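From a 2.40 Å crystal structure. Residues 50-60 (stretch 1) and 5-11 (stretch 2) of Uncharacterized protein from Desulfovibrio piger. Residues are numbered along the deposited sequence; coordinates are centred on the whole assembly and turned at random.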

# COMPACT_ATOMS: atom_id res chain seq x y z
N THR A 50 -12.74 6.26 -5.29
CA THR A 50 -13.68 7.07 -4.48
C THR A 50 -13.29 7.06 -3.00
O THR A 50 -13.95 7.71 -2.20
CB THR A 50 -15.11 6.61 -4.67
OG1 THR A 50 -15.20 5.23 -4.29
CG2 THR A 50 -15.61 6.83 -6.08
N VAL A 51 -12.22 6.33 -2.64
CA VAL A 51 -11.69 6.27 -1.28
C VAL A 51 -10.82 7.53 -1.09
O VAL A 51 -9.90 7.77 -1.88
CB VAL A 51 -10.92 4.95 -0.98
CG1 VAL A 51 -10.44 4.91 0.46
CG2 VAL A 51 -11.79 3.73 -1.28
N SER A 52 -11.16 8.38 -0.09
CA SER A 52 -10.42 9.60 0.19
C SER A 52 -9.04 9.31 0.83
O SER A 52 -8.79 8.21 1.33
CB SER A 52 -11.23 10.50 1.11
OG SER A 52 -11.38 9.90 2.38
N LYS A 53 -8.17 10.33 0.82
CA LYS A 53 -6.85 10.32 1.44
C LYS A 53 -7.01 10.04 2.94
O LYS A 53 -6.24 9.27 3.52
CB LYS A 53 -6.16 11.68 1.21
CG LYS A 53 -4.73 11.73 1.69
CD LYS A 53 -4.12 13.09 1.55
CE LYS A 53 -2.72 13.09 2.12
NZ LYS A 53 -2.04 14.39 1.93
N ARG A 54 -8.04 10.68 3.54
CA ARG A 54 -8.37 10.55 4.95
C ARG A 54 -8.74 9.10 5.28
O ARG A 54 -8.29 8.57 6.29
CB ARG A 54 -9.49 11.54 5.31
CG ARG A 54 -9.81 11.65 6.79
CD ARG A 54 -8.76 12.38 7.59
NE ARG A 54 -9.12 12.57 9.00
CZ ARG A 54 -8.89 11.68 9.97
NH1 ARG A 54 -8.31 10.51 9.68
NH2 ARG A 54 -9.23 11.95 11.22
N GLN A 55 -9.50 8.43 4.40
CA GLN A 55 -9.90 7.04 4.59
C GLN A 55 -8.70 6.09 4.46
O GLN A 55 -8.60 5.14 5.22
CB GLN A 55 -10.99 6.68 3.60
CG GLN A 55 -12.35 7.21 4.02
CD GLN A 55 -13.39 7.07 2.95
OE1 GLN A 55 -13.09 6.96 1.76
NE2 GLN A 55 -14.65 7.10 3.35
N LEU A 56 -7.78 6.38 3.52
CA LEU A 56 -6.56 5.60 3.32
C LEU A 56 -5.67 5.70 4.56
O LEU A 56 -5.15 4.68 5.02
CB LEU A 56 -5.80 6.04 2.04
CG LEU A 56 -6.53 5.85 0.68
CD1 LEU A 56 -5.74 6.48 -0.44
CD2 LEU A 56 -6.79 4.37 0.38
N ALA A 57 -5.51 6.91 5.11
CA ALA A 57 -4.75 7.18 6.33
C ALA A 57 -5.39 6.48 7.54
O ALA A 57 -4.69 5.79 8.27
CB ALA A 57 -4.66 8.68 6.58
N ALA A 58 -6.72 6.59 7.70
CA ALA A 58 -7.47 5.96 8.79
C ALA A 58 -7.31 4.44 8.78
O ALA A 58 -7.30 3.83 9.84
CB ALA A 58 -8.94 6.32 8.72
N THR A 59 -7.15 3.84 7.58
CA THR A 59 -6.99 2.40 7.40
C THR A 59 -5.63 1.93 7.98
O THR A 59 -5.59 0.96 8.74
CB THR A 59 -7.15 2.04 5.91
OG1 THR A 59 -8.43 2.49 5.49
CG2 THR A 59 -7.05 0.53 5.63
N VAL A 60 -4.54 2.65 7.63
CA VAL A 60 -3.20 2.29 8.10
C VAL A 60 -3.05 2.62 9.58
O VAL A 60 -2.41 1.84 10.29
CB VAL A 60 -2.02 2.85 7.23
CG1 VAL A 60 -1.98 2.15 5.85
CG2 VAL A 60 -2.07 4.37 7.08
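Stretch 2 (5-11) SEAQFFA

Stretch 2 lies along the first turns of a helix as an extended segment: Glu-6 to Phe-10 all have phi between -65° and -137° and psi between 133° and 166°, and strand begins at Phe-10. The register gives its direction, since Ser-5 pairs with Gln-55 (CA to CA 5.0 Å) and Ala-7 with Thr-59 (CA to CA 4.1 Å), so both stretches advance in the same general direction here.

Before the helix, Val-51 points toward stretch 2, its CG1 3.9 Å from Gln-8 CG. Ser-52 caps the helix, its OG accepting from Gln-55 N at 3.1 Å; in return Gln-55 OE1 accepts from Ser-52 N at 3.0 Å. Arg-54 CG packs 3.6 Å from Ser-5 CB, and Ser-5 O lies over one face of its guanidinium. Gln-55, with its amide oxygen tied to the cap, offers CG to Glu-6 O at 3.5 Å and to Gln-8 NE2 at 3.6 Å; those two partners are themselves hydrogen-bonded at 3.1 Å.

Ala-58 is small enough for close backbone approach: its CB is 3.5 Å from Ser-5 O. Thr-59 supplies the one hydrogen bond between the stretches, Gln-8 N to Thr-59 OG1, at 2.9 Å and 168°. Thr-59 OG1 donates to Gln-55 O at 2.7 Å, so its lone pairs remain to accept from Gln-8 N. Thr-59 CG2 meets Phe-10 CD2 at 4.0 Å, obliquely to the ring.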

# COMPACT_ATOMS: atom_id res chain seq x y z
N SER A 5 -14.07 9.61 6.92
CA SER A 5 -12.82 9.69 7.69
C SER A 5 -12.56 8.41 8.51
O SER A 5 -11.71 8.40 9.41
CB SER A 5 -12.85 10.91 8.61
N GLU A 6 -13.30 7.33 8.21
CA GLU A 6 -13.17 6.06 8.92
C GLU A 6 -12.33 5.05 8.11
O GLU A 6 -12.18 5.17 6.89
CB GLU A 6 -14.58 5.49 9.22
CG GLU A 6 -14.64 4.62 10.47
CD GLU A 6 -15.38 3.32 10.27
OE1 GLU A 6 -16.62 3.32 10.47
OE2 GLU A 6 -14.74 2.30 9.91
N ALA A 7 -11.79 4.05 8.82
CA ALA A 7 -10.95 3.01 8.26
C ALA A 7 -11.73 2.10 7.32
O ALA A 7 -12.91 1.80 7.57
CB ALA A 7 -10.32 2.19 9.38
N GLN A 8 -11.07 1.69 6.24
CA GLN A 8 -11.65 0.79 5.24
C GLN A 8 -11.34 -0.66 5.57
O GLN A 8 -10.42 -0.90 6.34
CB GLN A 8 -11.10 1.13 3.85
CG GLN A 8 -11.28 2.58 3.46
CD GLN A 8 -12.73 2.95 3.40
OE1 GLN A 8 -13.46 2.51 2.50
NE2 GLN A 8 -13.19 3.70 4.40
N PHE A 9 -12.12 -1.61 5.03
CA PHE A 9 -11.84 -3.03 5.22
C PHE A 9 -10.53 -3.41 4.57
O PHE A 9 -10.23 -3.01 3.44
CB PHE A 9 -12.95 -3.92 4.70
CG PHE A 9 -14.25 -3.73 5.44
CD1 PHE A 9 -14.28 -3.71 6.83
CD2 PHE A 9 -15.44 -3.54 4.74
CE1 PHE A 9 -15.48 -3.53 7.52
CE2 PHE A 9 -16.64 -3.37 5.43
CZ PHE A 9 -16.66 -3.38 6.81
N PHE A 10 -9.71 -4.13 5.32
CA PHE A 10 -8.42 -4.55 4.81
C PHE A 10 -8.16 -6.00 5.18
O PHE A 10 -8.85 -6.59 5.99
CB PHE A 10 -7.28 -3.62 5.33
CG PHE A 10 -6.98 -3.75 6.82
CD1 PHE A 10 -6.15 -4.76 7.30
CD2 PHE A 10 -7.52 -2.84 7.73
CE1 PHE A 10 -5.92 -4.90 8.66
CE2 PHE A 10 -7.26 -2.96 9.09
CZ PHE A 10 -6.47 -3.99 9.55
N ALA A 11 -7.15 -6.57 4.54
CA ALA A 11 -6.65 -7.91 4.81
C ALA A 11 -5.14 -7.88 4.67
O ALA A 11 -4.62 -7.25 3.75
CB ALA A 11 -7.27 -8.91 3.86